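PhiH1 repressor-like protein (Haloarcula marismortui ATCC 43049, PDB 3B73) is of unknown function but, as a winged helix-turn-helix protein resembling a phage repressor, probably binds DNA and regulates transcription. Local coordinates at residues B[10-15]-B[49-53]; B[18-22]-B[53-59]; B[29-34]-B[46-50]. The contacts are given in a common frame with arbitrary orientation. Residue numbers count along the deposited sequence, not the author numbering.

Contact 1. Residues B[10-15]-B[49-53]; sequences WMTIWD and RLKKL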
ATOM      1  N   TRP B  10       1.549 -11.682   0.478  1.00 49.16           N
ATOM      2  CA  TRP B  10       2.995 -11.619   0.280  1.00 51.83           C
ATOM      3  C   TRP B  10       3.505 -10.196  -0.009  1.00 46.01           C
ATOM      4  O   TRP B  10       4.700  -9.997  -0.178  1.00 55.56           O
ATOM      5  CB  TRP B  10       3.387 -12.502  -0.897  1.00 43.67           C
ATOM      6  CG  TRP B  10       2.619 -12.143  -2.133  1.00 51.82           C
ATOM      7  CD1 TRP B  10       1.410 -12.643  -2.524  1.00 44.45           C
ATOM      8  CD2 TRP B  10       3.000 -11.184  -3.126  1.00 40.53           C
ATOM      9  NE1 TRP B  10       1.005 -12.042  -3.694  1.00 50.83           N
ATOM     10  CE2 TRP B  10       1.966 -11.149  -4.090  1.00 54.39           C
ATOM     11  CE3 TRP B  10       4.123 -10.345  -3.300  1.00 39.07           C
ATOM     12  CZ2 TRP B  10       2.016 -10.316  -5.218  1.00 45.08           C
ATOM     13  CZ3 TRP B  10       4.169  -9.509  -4.432  1.00 43.86           C
ATOM     14  CH2 TRP B  10       3.117  -9.498  -5.367  1.00 46.75           C
HETATM   15  N   MSE B  11       2.611  -9.216  -0.073  1.00 56.89           N
HETATM   16  CA  MSE B  11       3.032  -7.878  -0.481  1.00 55.12           C
HETATM   17  C   MSE B  11       3.484  -7.030   0.691  1.00 47.02           C
HETATM   18  O   MSE B  11       3.100  -7.268   1.833  1.00 53.89           O
HETATM   19  CB  MSE B  11       1.930  -7.151  -1.264  1.00 49.04           C
HETATM   20  CG  MSE B  11       1.554  -7.804  -2.567  1.00 68.28           C
HETATM   21 SE   MSE B  11       0.167  -6.767  -3.461  0.62 43.32          SE
HETATM   22  CE  MSE B  11       1.249  -5.326  -4.034  1.00 58.99           C
ATOM     23  N   THR B  12       4.321  -6.042   0.386  1.00 43.84           N
ATOM     24  CA  THR B  12       4.714  -5.016   1.333  1.00 49.14           C
ATOM     25  C   THR B  12       4.201  -3.696   0.801  1.00 48.68           C
ATOM     26  O   THR B  12       3.750  -3.591  -0.338  1.00 50.08           O
ATOM     27  CB  THR B  12       6.252  -4.896   1.436  1.00 46.61           C
ATOM     28  OG1 THR B  12       6.783  -4.427   0.185  1.00 54.68           O
ATOM     29  CG2 THR B  12       6.868  -6.258   1.770  1.00 55.96           C
ATOM     30  N   ILE B  13       4.299  -2.661   1.598  1.00 45.41           N
ATOM     31  CA  ILE B  13       3.736  -1.395   1.159  1.00 43.07           C
ATOM     32  C   ILE B  13       4.555  -0.828  -0.002  1.00 52.73           C
ATOM     33  O   ILE B  13       4.028  -0.092  -0.837  1.00 46.92           O
ATOM     34  CB  ILE B  13       3.596  -0.406   2.343  1.00 55.02           C
ATOM     35  CG1 ILE B  13       2.734   0.789   1.931  1.00 44.29           C
ATOM     36  CG2 ILE B  13       4.960   0.001   2.848  1.00 46.85           C
ATOM     37  CD1 ILE B  13       2.204   1.568   3.049  1.00 42.20           C
ATOM     38  N   TRP B  14       5.834  -1.217  -0.073  1.00 39.59           N
ATOM     39  CA  TRP B  14       6.755  -0.682  -1.063  1.00 40.48           C
ATOM     40  C   TRP B  14       6.447  -1.241  -2.432  1.00 45.62           C
ATOM     41  O   TRP B  14       6.742  -0.619  -3.448  1.00 47.77           O
ATOM     42  CB  TRP B  14       8.220  -0.917  -0.639  1.00 44.08           C
ATOM     43  CG  TRP B  14       8.419  -0.368   0.751  1.00 52.32           C
ATOM     44  CD1 TRP B  14       8.608  -1.088   1.900  1.00 45.34           C
ATOM     45  CD2 TRP B  14       8.326   1.016   1.152  1.00 44.73           C
ATOM     46  NE1 TRP B  14       8.667  -0.228   2.985  1.00 47.81           N
ATOM     47  CE2 TRP B  14       8.505   1.063   2.549  1.00 51.11           C
ATOM     48  CE3 TRP B  14       8.145   2.214   0.459  1.00 44.97           C
ATOM     49  CZ2 TRP B  14       8.500   2.266   3.269  1.00 43.40           C
ATOM     50  CZ3 TRP B  14       8.127   3.402   1.178  1.00 41.72           C
ATOM     51  CH2 TRP B  14       8.307   3.416   2.566  1.00 60.94           C
ATOM     52  N   ASP B  15       5.827  -2.411  -2.448  1.00 39.90           N
ATOM     53  CA  ASP B  15       5.266  -2.962  -3.671  1.00 42.71           C
ATOM     54  C   ASP B  15       4.300  -2.001  -4.388  1.00 42.87           C
ATOM     55  O   ASP B  15       4.389  -1.853  -5.610  1.00 45.42           O
ATOM     56  CB  ASP B  15       4.574  -4.298  -3.379  1.00 46.62           C
ATOM     57  CG  ASP B  15       5.565  -5.379  -2.970  1.00 49.43           C
ATOM     58  OD1 ASP B  15       6.775  -5.214  -3.265  1.00 52.70           O
ATOM     59  OD2 ASP B  15       5.143  -6.368  -2.335  1.00 55.79           O
ATOM     60  N   ARG B  49      12.054  -6.739  -4.168  1.00 52.04           N
ATOM     61  CA  ARG B  49      10.649  -6.483  -4.469  1.00 55.32           C
ATOM     62  C   ARG B  49      10.383  -6.535  -5.967  1.00 55.10           C
ATOM     63  O   ARG B  49       9.355  -7.075  -6.408  1.00 47.79           O
ATOM     64  CB  ARG B  49      10.192  -5.138  -3.898  1.00 45.47           C
ATOM     65  CG  ARG B  49      10.295  -5.052  -2.390  1.00 48.36           C
ATOM     66  CD  ARG B  49       9.971  -6.360  -1.696  1.00 51.86           C
ATOM     67  NE  ARG B  49       8.614  -6.858  -1.941  1.00 52.67           N
ATOM     68  CZ  ARG B  49       8.137  -7.964  -1.380  1.00 52.85           C
ATOM     69  NH1 ARG B  49       8.915  -8.661  -0.563  1.00 54.99           N
ATOM     70  NH2 ARG B  49       6.901  -8.390  -1.625  1.00 52.12           N
ATOM     71  N   LEU B  50      11.300  -5.991  -6.764  1.00 51.24           N
ATOM     72  CA  LEU B  50      11.142  -6.091  -8.225  1.00 51.38           C
ATOM     73  C   LEU B  50      11.043  -7.559  -8.669  1.00 60.24           C
ATOM     74  O   LEU B  50      10.157  -7.938  -9.461  1.00 54.52           O
ATOM     75  CB  LEU B  50      12.285  -5.376  -8.964  1.00 49.15           C
ATOM     76  CG  LEU B  50      12.255  -3.844  -8.885  1.00 69.98           C
ATOM     77  CD1 LEU B  50      13.568  -3.270  -9.393  1.00 63.50           C
ATOM     78  CD2 LEU B  50      11.044  -3.252  -9.655  1.00 56.03           C
ATOM     79  N   LYS B  51      11.959  -8.381  -8.161  1.00 55.99           N
ATOM     80  CA  LYS B  51      11.985  -9.800  -8.514  1.00 55.65           C
ATOM     81  C   LYS B  51      10.655 -10.431  -8.109  1.00 66.70           C
ATOM     82  O   LYS B  51      10.082 -11.236  -8.856  1.00 55.01           O
ATOM     83  CB  LYS B  51      13.171 -10.507  -7.840  1.00 78.66           C
ATOM     84  CG  LYS B  51      13.733 -11.704  -8.610  1.00 86.46           C
ATOM     85  CD  LYS B  51      13.038 -13.001  -8.216  1.00109.29           C
ATOM     86  CE  LYS B  51      13.699 -14.226  -8.849  1.00100.31           C
ATOM     87  NZ  LYS B  51      13.051 -15.495  -8.384  1.00 90.39           N
ATOM     88  N   LYS B  52      10.148 -10.023  -6.945  1.00 47.97           N
ATOM     89  CA  LYS B  52       8.906 -10.584  -6.414  1.00 46.82           C
ATOM     90  C   LYS B  52       7.698 -10.181  -7.267  1.00 63.84           C
ATOM     91  O   LYS B  52       6.885 -11.018  -7.647  1.00 55.11           O
ATOM     92  CB  LYS B  52       8.693 -10.122  -4.980  1.00 42.98           C
ATOM     93  CG  LYS B  52       7.807 -11.038  -4.143  1.00 65.09           C
ATOM     94  CD  LYS B  52       8.638 -12.136  -3.521  1.00 72.81           C
ATOM     95  CE  LYS B  52       7.842 -12.952  -2.538  1.00 98.65           C
ATOM     96  NZ  LYS B  52       8.532 -14.247  -2.288  1.00 86.44           N
ATOM     97  N   LEU B  53       7.596  -8.893  -7.574  1.00 50.86           N
ATOM     98  CA  LEU B  53       6.528  -8.400  -8.425  1.00 58.76           C
ATOM     99  C   LEU B  53       6.533  -9.098  -9.784  1.00 59.23           C
ATOM    100  O   LEU B  53       5.462  -9.390 -10.332  1.00 46.33           O
ATOM    101  CB  LEU B  53       6.617  -6.871  -8.564  1.00 54.45           C
ATOM    102  CG  LEU B  53       6.281  -6.177  -7.237  1.00 41.15           C
ATOM    103  CD1 LEU B  53       6.903  -4.784  -7.112  1.00 39.88           C
ATOM    104  CD2 LEU B  53       4.782  -6.176  -7.000  1.00 44.56           C
TER
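Trp10 lies in the loop that leads into helix 13-25, and both its backbone and its ring reach helix 43-55. Its carbonyl O accepts a hydrogen bond from Arg49 NH2 (3.1 Å). The indole meets the same helix through CE3, 3.8 Å from Lys52 CG, and, at the ring edge, through Trp10 CH2, 4.1 Å from Leu53 CD2. Beyond the two segments the ring stacks on His56, and its NE1 donates to the carbonyl of Ala83. Selenomethionine Met11 points its CB away from helix 43-55 and packs on Ile13 of the second subunit. Thr12 is the N-cap of helix 13-25. Its OG1 receives weak bonds from Trp14 N (3.4 Å) and Asp15 N (3.5 Å), while Thr12 N donates to Asp15 OD2 (2.9 Å), completing a capping box. The same OG1 lies over one face of the Arg49 guanidinium, 3.7 Å from NE. Asp15, closest in backbone register to Arg49 (CA to CA 6.5 Å), holds that guanidinium by its edge: Arg49 NE donates to Asp15 OD1 and Arg49 NH2 to Asp15 OD2, both at 2.8 Å, forming a two-pronged salt bridge. Asp15 OD1 also comes within 3.9 Å of Leu53 CD1, where the polar cluster gives way to the apolar core. The arrangement is a capping box whose Asp15 also makes an interhelical salt bridge, here fastening the first helix of a winged helix-turn-helix domain to helix 43-55, the probable recognition helix.

Contact 2. Residues B[18-22]-B[53-59]; sequences ILEII and LADHDLL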
ATOM      1  N   ILE B  18       6.359   0.942  -5.658  1.00 52.19           N
ATOM      2  CA  ILE B  18       7.100   0.601  -6.858  1.00 46.94           C
ATOM      3  C   ILE B  18       6.158   0.495  -8.047  1.00 60.32           C
ATOM      4  O   ILE B  18       6.451   1.030  -9.106  1.00 48.29           O
ATOM      5  CB  ILE B  18       7.865  -0.695  -6.689  1.00 46.81           C
ATOM      6  CG1 ILE B  18       8.961  -0.499  -5.639  1.00 50.32           C
ATOM      7  CG2 ILE B  18       8.402  -1.156  -8.035  1.00 44.54           C
ATOM      8  CD1 ILE B  18       9.471  -1.763  -5.096  1.00 47.00           C
ATOM      9  N   LEU B  19       5.027  -0.189  -7.885  1.00 47.90           N
ATOM     10  CA  LEU B  19       4.102  -0.307  -9.013  1.00 50.34           C
ATOM     11  C   LEU B  19       3.629   1.066  -9.500  1.00 42.66           C
ATOM     12  O   LEU B  19       3.568   1.317 -10.698  1.00 44.33           O
ATOM     13  CB  LEU B  19       2.905  -1.197  -8.677  1.00 47.46           C
ATOM     14  CG  LEU B  19       3.206  -2.687  -8.693  1.00 49.37           C
ATOM     15  CD1 LEU B  19       2.067  -3.427  -8.048  1.00 59.31           C
ATOM     16  CD2 LEU B  19       3.469  -3.195 -10.133  1.00 39.57           C
ATOM     17  N   GLU B  20       3.318   1.953  -8.560  1.00 43.71           N
ATOM     18  CA  GLU B  20       2.821   3.296  -8.868  1.00 52.64           C
ATOM     19  C   GLU B  20       3.873   4.111  -9.618  1.00 47.59           C
ATOM     20  O   GLU B  20       3.563   4.844 -10.556  1.00 57.38           O
ATOM     21  CB  GLU B  20       2.390   4.023  -7.583  1.00 50.05           C
ATOM     22  CG  GLU B  20       1.109   3.433  -6.978  1.00 45.81           C
ATOM     23  CD  GLU B  20       0.890   3.803  -5.514  1.00 60.50           C
ATOM     24  OE1 GLU B  20      -0.181   3.438  -4.990  1.00 57.35           O
ATOM     25  OE2 GLU B  20       1.766   4.448  -4.882  1.00 51.54           O
ATOM     26  N   ILE B  21       5.125   3.957  -9.219  1.00 50.98           N
ATOM     27  CA  ILE B  21       6.197   4.706  -9.845  1.00 50.64           C
ATOM     28  C   ILE B  21       6.446   4.198 -11.253  1.00 53.66           C
ATOM     29  O   ILE B  21       6.593   4.979 -12.192  1.00 49.08           O
ATOM     30  CB  ILE B  21       7.490   4.656  -9.014  1.00 52.34           C
ATOM     31  CG1 ILE B  21       7.377   5.625  -7.831  1.00 44.75           C
ATOM     32  CG2 ILE B  21       8.687   5.021  -9.877  1.00 54.75           C
ATOM     33  CD1 ILE B  21       8.350   5.310  -6.674  1.00 45.07           C
ATOM     34  N   ILE B  22       6.483   2.889 -11.416  1.00 54.68           N
ATOM     35  CA  ILE B  22       6.713   2.348 -12.740  1.00 43.56           C
ATOM     36  C   ILE B  22       5.518   2.661 -13.658  1.00 50.14           C
ATOM     37  O   ILE B  22       5.696   2.956 -14.829  1.00 48.44           O
ATOM     38  CB  ILE B  22       7.010   0.847 -12.675  1.00 59.34           C
ATOM     39  CG1 ILE B  22       8.363   0.631 -11.982  1.00 51.11           C
ATOM     40  CG2 ILE B  22       6.992   0.229 -14.078  1.00 45.64           C
ATOM     41  CD1 ILE B  22       8.771  -0.826 -11.893  1.00 53.79           C
ATOM     42  N   LEU B  53       7.596  -8.893  -7.574  1.00 50.86           N
ATOM     43  CA  LEU B  53       6.528  -8.400  -8.425  1.00 58.76           C
ATOM     44  C   LEU B  53       6.533  -9.098  -9.784  1.00 59.23           C
ATOM     45  O   LEU B  53       5.462  -9.390 -10.332  1.00 46.33           O
ATOM     46  CB  LEU B  53       6.617  -6.871  -8.564  1.00 54.45           C
ATOM     47  CG  LEU B  53       6.281  -6.177  -7.237  1.00 41.15           C
ATOM     48  CD1 LEU B  53       6.903  -4.784  -7.112  1.00 39.88           C
ATOM     49  CD2 LEU B  53       4.782  -6.176  -7.000  1.00 44.56           C
ATOM     50  N   ALA B  54       7.726  -9.379 -10.316  1.00 56.34           N
ATOM     51  CA  ALA B  54       7.837 -10.055 -11.610  1.00 51.44           C
ATOM     52  C   ALA B  54       7.389 -11.509 -11.508  1.00 59.19           C
ATOM     53  O   ALA B  54       6.729 -12.034 -12.420  1.00 48.87           O
ATOM     54  CB  ALA B  54       9.256  -9.958 -12.170  1.00 56.17           C
ATOM     55  N   ASP B  55       7.728 -12.153 -10.392  1.00 60.09           N
ATOM     56  CA  ASP B  55       7.291 -13.531 -10.149  1.00 44.67           C
ATOM     57  C   ASP B  55       5.791 -13.600 -10.151  1.00 61.86           C
ATOM     58  O   ASP B  55       5.216 -14.600 -10.594  1.00 58.13           O
ATOM     59  CB  ASP B  55       7.832 -14.049  -8.812  1.00 60.24           C
ATOM     60  CG  ASP B  55       9.356 -14.220  -8.825  1.00 68.60           C
ATOM     61  OD1 ASP B  55       9.940 -14.231  -9.931  1.00 67.86           O
ATOM     62  OD2 ASP B  55       9.964 -14.355  -7.738  1.00 64.10           O
ATOM     63  N   HIS B  56       5.159 -12.540  -9.650  1.00 52.33           N
ATOM     64  CA  HIS B  56       3.701 -12.491  -9.567  1.00 59.86           C
ATOM     65  C   HIS B  56       3.082 -11.824 -10.789  1.00 57.29           C
ATOM     66  O   HIS B  56       1.899 -11.504 -10.796  1.00 51.55           O
ATOM     67  CB  HIS B  56       3.266 -11.810  -8.272  1.00 52.92           C
ATOM     68  CG  HIS B  56       3.602 -12.599  -7.050  1.00 49.79           C
ATOM     69  ND1 HIS B  56       2.692 -13.431  -6.430  1.00 49.05           N
ATOM     70  CD2 HIS B  56       4.752 -12.711  -6.343  1.00 56.66           C
ATOM     71  CE1 HIS B  56       3.264 -14.009  -5.390  1.00 43.48           C
ATOM     72  NE2 HIS B  56       4.512 -13.587  -5.311  1.00 57.29           N
ATOM     73  N   ASP B  57       3.900 -11.625 -11.817  1.00 56.64           N
ATOM     74  CA  ASP B  57       3.443 -11.108 -13.102  1.00 61.04           C
ATOM     75  C   ASP B  57       2.760  -9.745 -13.008  1.00 58.47           C
ATOM     76  O   ASP B  57       1.934  -9.409 -13.837  1.00 46.81           O
ATOM     77  CB  ASP B  57       2.531 -12.127 -13.798  1.00 64.79           C
ATOM     78  CG  ASP B  57       3.302 -13.074 -14.711  1.00120.22           C
ATOM     79  OD1 ASP B  57       4.303 -13.691 -14.272  1.00 88.14           O
ATOM     80  OD2 ASP B  57       2.898 -13.196 -15.886  1.00124.62           O
ATOM     81  N   LEU B  58       3.130  -8.958 -12.007  1.00 51.77           N
ATOM     82  CA  LEU B  58       2.692  -7.579 -11.914  1.00 50.93           C
ATOM     83  C   LEU B  58       3.689  -6.675 -12.625  1.00 54.29           C
ATOM     84  O   LEU B  58       3.359  -5.551 -13.030  1.00 51.82           O
ATOM     85  CB  LEU B  58       2.558  -7.189 -10.452  1.00 40.25           C
ATOM     86  CG  LEU B  58       1.527  -8.056  -9.732  1.00 41.67           C
ATOM     87  CD1 LEU B  58       1.207  -7.504  -8.336  1.00 54.45           C
ATOM     88  CD2 LEU B  58       0.244  -8.189 -10.564  1.00 48.72           C
ATOM     89  N   LEU B  59       4.916  -7.179 -12.756  1.00 41.72           N
ATOM     90  CA  LEU B  59       5.953  -6.552 -13.554  1.00 47.43           C
ATOM     91  C   LEU B  59       6.518  -7.611 -14.490  1.00 53.26           C
ATOM     92  O   LEU B  59       6.259  -8.791 -14.308  1.00 58.40           O
ATOM     93  CB  LEU B  59       7.075  -6.024 -12.674  1.00 48.15           C
ATOM     94  CG  LEU B  59       6.753  -4.827 -11.780  1.00 61.25           C
ATOM     95  CD1 LEU B  59       7.984  -4.427 -10.988  1.00 37.93           C
ATOM     96  CD2 LEU B  59       6.215  -3.633 -12.586  1.00 42.05           C
TER
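A Schellman motif brings three leucines of one short segment up to a single helix. Helix 43-55 ends where Asp57, with positive phi (58°), turns the chain back: Leu58 N bonds to Leu53 O (2.9 Å) and Asp57 N to Ala54 O (2.9 Å). Leu53 already faces helix 13-25 from the last turn, and the reversal lets Leu58 and Leu59, the latter at the start of strand 59-62, point their CA-to-CB bonds the same way. Leu19 is the side chain they share. Its CD1 touches Leu53 CD2 at 4.0 Å, and its CD2 packs against Leu59 CD2 (3.7 Å), Leu58 CB (4.1 Å) and the carbonyl O of Leu58 (3.7 Å). One turn apart on the same helix, Ile18 and Ile22 continue the apolar surface: Ile18 CG2 lies 4.0 Å from Leu53 CD1, and Ile22 CD1 lies 3.8 Å from Leu59 CD1. Around this core, Leu50 of helix 43-55 packs on Ile18, Ile22 and Leu59, while Tyr76 and Leu77 of helix 71-77 lie against Leu19. The site is close to the centre of the chain, where helix 13-25 meets the turn between helix 43-55 and the first strand of the wing hairpin. All six touching residues are buried and aliphatic, so the contact is held by hydrophobic packing and van der Waals fit, with no polar bond between the segments.

Contact 3. Residues B[29-34]-B[46-50]; sequences SPKELE and VSRRL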
ATOM      1  N   SER B  29      14.111   0.736 -12.543  1.00 50.36           N
ATOM      2  CA  SER B  29      15.302  -0.054 -12.266  1.00 70.78           C
ATOM      3  C   SER B  29      15.686   0.262 -10.830  1.00 50.09           C
ATOM      4  O   SER B  29      15.275   1.287 -10.296  1.00 61.47           O
ATOM      5  CB  SER B  29      16.425   0.315 -13.237  1.00 74.23           C
ATOM      6  OG  SER B  29      16.568   1.721 -13.314  1.00 78.62           O
ATOM      7  N   PRO B  30      16.471  -0.618 -10.196  1.00 61.04           N
ATOM      8  CA  PRO B  30      16.702  -0.477  -8.756  1.00 57.80           C
ATOM      9  C   PRO B  30      17.288   0.881  -8.395  1.00 77.38           C
ATOM     10  O   PRO B  30      16.727   1.595  -7.547  1.00 61.50           O
ATOM     11  CB  PRO B  30      17.711  -1.586  -8.457  1.00 54.44           C
ATOM     12  CG  PRO B  30      17.531  -2.568  -9.567  1.00 49.01           C
ATOM     13  CD  PRO B  30      17.236  -1.739 -10.770  1.00 66.46           C
ATOM     14  N   LYS B  31      18.398   1.237  -9.037  1.00 65.84           N
ATOM     15  CA  LYS B  31      19.092   2.483  -8.714  1.00102.82           C
ATOM     16  C   LYS B  31      18.145   3.686  -8.789  1.00 59.01           C
ATOM     17  O   LYS B  31      18.058   4.469  -7.848  1.00 60.00           O
ATOM     18  CB  LYS B  31      20.334   2.691  -9.601  1.00 90.84           C
ATOM     19  CG  LYS B  31      21.322   3.746  -9.070  1.00110.91           C
ATOM     20  CD  LYS B  31      22.641   3.751  -9.857  1.00138.69           C
ATOM     21  CE  LYS B  31      23.348   2.390  -9.807  1.00143.00           C
ATOM     22  NZ  LYS B  31      24.474   2.271 -10.790  1.00103.83           N
ATOM     23  N   GLU B  32      17.419   3.838  -9.891  1.00 61.25           N
ATOM     24  CA  GLU B  32      16.541   5.002  -9.997  1.00 73.49           C
ATOM     25  C   GLU B  32      15.301   4.959  -9.063  1.00 79.11           C
ATOM     26  O   GLU B  32      14.791   6.002  -8.649  1.00 63.54           O
ATOM     27  CB  GLU B  32      16.178   5.294 -11.465  1.00 67.92           C
ATOM     28  CG  GLU B  32      15.251   4.298 -12.125  1.00 72.79           C
ATOM     29  CD  GLU B  32      13.795   4.523 -11.745  1.00114.95           C
ATOM     30  OE1 GLU B  32      13.469   5.613 -11.209  1.00 97.66           O
ATOM     31  OE2 GLU B  32      12.979   3.607 -11.985  1.00 81.85           O
ATOM     32  N   LEU B  33      14.824   3.763  -8.717  1.00 62.35           N
ATOM     33  CA  LEU B  33      13.702   3.660  -7.781  1.00 52.76           C
ATOM     34  C   LEU B  33      14.151   4.050  -6.383  1.00 73.27           C
ATOM     35  O   LEU B  33      13.438   4.765  -5.662  1.00 53.76           O
ATOM     36  CB  LEU B  33      13.126   2.247  -7.780  1.00 58.23           C
ATOM     37  CG  LEU B  33      12.170   1.967  -8.940  1.00 62.04           C
ATOM     38  CD1 LEU B  33      11.948   0.470  -9.066  1.00 49.30           C
ATOM     39  CD2 LEU B  33      10.843   2.721  -8.740  1.00 55.30           C
ATOM     40  N   GLU B  34      15.335   3.556  -6.018  1.00 54.52           N
ATOM     41  CA  GLU B  34      16.020   3.890  -4.765  1.00 70.62           C
ATOM     42  C   GLU B  34      16.074   5.406  -4.519  1.00 63.04           C
ATOM     43  O   GLU B  34      15.876   5.895  -3.399  1.00 68.64           O
ATOM     44  CB  GLU B  34      17.442   3.302  -4.808  1.00 67.02           C
ATOM     45  CG  GLU B  34      18.354   3.782  -3.715  1.00 80.81           C
ATOM     46  CD  GLU B  34      17.765   3.516  -2.360  1.00 99.28           C
ATOM     47  OE1 GLU B  34      17.098   2.470  -2.219  1.00 91.45           O
ATOM     48  OE2 GLU B  34      17.952   4.349  -1.448  1.00111.85           O
ATOM     49  N   VAL B  46      14.778  -3.036  -3.010  1.00 47.06           N
ATOM     50  CA  VAL B  46      14.044  -2.729  -4.225  1.00 52.45           C
ATOM     51  C   VAL B  46      14.220  -3.854  -5.222  1.00 51.74           C
ATOM     52  O   VAL B  46      13.241  -4.316  -5.808  1.00 53.46           O
ATOM     53  CB  VAL B  46      14.492  -1.397  -4.856  1.00 49.81           C
ATOM     54  CG1 VAL B  46      13.779  -1.182  -6.217  1.00 49.97           C
ATOM     55  CG2 VAL B  46      14.226  -0.255  -3.891  1.00 47.49           C
ATOM     56  N   SER B  47      15.466  -4.286  -5.436  1.00 49.55           N
ATOM     57  CA  SER B  47      15.717  -5.422  -6.331  1.00 58.95           C
ATOM     58  C   SER B  47      14.917  -6.656  -5.935  1.00 62.81           C
ATOM     59  O   SER B  47      14.350  -7.350  -6.796  1.00 63.55           O
ATOM     60  CB  SER B  47      17.205  -5.773  -6.386  1.00 55.85           C
ATOM     61  OG  SER B  47      17.897  -4.822  -7.172  1.00 74.31           O
ATOM     62  N   ARG B  48      14.889  -6.939  -4.636  1.00 55.02           N
ATOM     63  CA  ARG B  48      14.107  -8.062  -4.118  1.00 57.95           C
ATOM     64  C   ARG B  48      12.615  -7.917  -4.432  1.00 57.12           C
ATOM     65  O   ARG B  48      11.993  -8.858  -4.921  1.00 59.18           O
ATOM     66  CB  ARG B  48      14.326  -8.216  -2.613  1.00 72.61           C
ATOM     67  CG  ARG B  48      15.409  -9.221  -2.279  1.00 77.38           C
ATOM     68  CD  ARG B  48      15.710  -9.275  -0.782  1.00 95.03           C
ATOM     69  NE  ARG B  48      16.814  -8.392  -0.413  1.00108.56           N
ATOM     70  CZ  ARG B  48      16.733  -7.442   0.511  1.00125.92           C
ATOM     71  NH1 ARG B  48      15.594  -7.264   1.169  1.00105.66           N
ATOM     72  NH2 ARG B  48      17.790  -6.681   0.786  1.00 88.58           N
ATOM     73  N   ARG B  49      12.054  -6.739  -4.168  1.00 52.04           N
ATOM     74  CA  ARG B  49      10.649  -6.483  -4.469  1.00 55.32           C
ATOM     75  C   ARG B  49      10.383  -6.535  -5.967  1.00 55.10           C
ATOM     76  O   ARG B  49       9.355  -7.075  -6.408  1.00 47.79           O
ATOM     77  CB  ARG B  49      10.192  -5.138  -3.898  1.00 45.47           C
ATOM     78  CG  ARG B  49      10.295  -5.052  -2.390  1.00 48.36           C
ATOM     79  CD  ARG B  49       9.971  -6.360  -1.696  1.00 51.86           C
ATOM     80  NE  ARG B  49       8.614  -6.858  -1.941  1.00 52.67           N
ATOM     81  CZ  ARG B  49       8.137  -7.964  -1.380  1.00 52.85           C
ATOM     82  NH1 ARG B  49       8.915  -8.661  -0.563  1.00 54.99           N
ATOM     83  NH2 ARG B  49       6.901  -8.390  -1.625  1.00 52.12           N
ATOM     84  N   LEU B  50      11.300  -5.991  -6.764  1.00 51.24           N
ATOM     85  CA  LEU B  50      11.142  -6.091  -8.225  1.00 51.38           C
ATOM     86  C   LEU B  50      11.043  -7.559  -8.669  1.00 60.24           C
ATOM     87  O   LEU B  50      10.157  -7.938  -9.461  1.00 54.52           O
ATOM     88  CB  LEU B  50      12.285  -5.376  -8.964  1.00 49.15           C
ATOM     89  CG  LEU B  50      12.255  -3.844  -8.885  1.00 69.98           C
ATOM     90  CD1 LEU B  50      13.568  -3.270  -9.393  1.00 63.50           C
ATOM     91  CD2 LEU B  50      11.044  -3.252  -9.655  1.00 56.03           C
TER
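Val46 is the first residue of its segment to meet helix 30-34. Its CG1 sits between two partners, 3.9 Å from Pro30 CA and 3.8 Å from Leu33 CD1, while CG2 has only a looser approach to Glu34 OE1 (4.3 Å). Ser47 follows at the closest point of the backbones, its CA 5.6 Å from that of Pro30. Its OG lies 3.3 Å from Pro30 CG, a packing contact with carbon; the hydroxyl makes a weak hydrogen bond with the carbonyl of Lys43 in its own helix. One helical turn after Val46, Leu50 reaches back to the start of helix 30-34: CD1 rests 4.0 Å from Pro30 CG, and CD2 is 3.9 Å from Leu33 CD1. Leu33 thus lies against both Val46 and Leu50, and its side chain also meets Ile18 and Ile21 of helix 13-25. The two short axes pass 10.0 Å apart at 115°, the steep crossing expected where the first helix of a helix-turn-helix packs on the second. Between the segments the joint is made by proline, valine and leucine without hydrogen bonds, so it rests mainly on hydrophobic and van der Waals packing.

How the contacts relate
From the N terminus, the chain runs through loop and helix 13-25, then strand 27-28 and helix 30-34, before reaching helix 43-55, on which all three contacts converge. Contact 1 brings the entry to helix 13-25 back to helix 43-55 across 33 residues; contact 2 closes a loop of 30. These two cross, their segments alternating along the sequence, and share Leu53. Contact 3 closes the shortest loop, 11 residues, joining the two helices of the helix-turn-helix, and falls wholly within the span of contact 2. Arg49 and Leu50 belong to segments of both contacts 1 and 3. Ile21 on Leu33, and Leu50 against Ile18 and Leu59, merge the contacts into one three-helix core beside the wing.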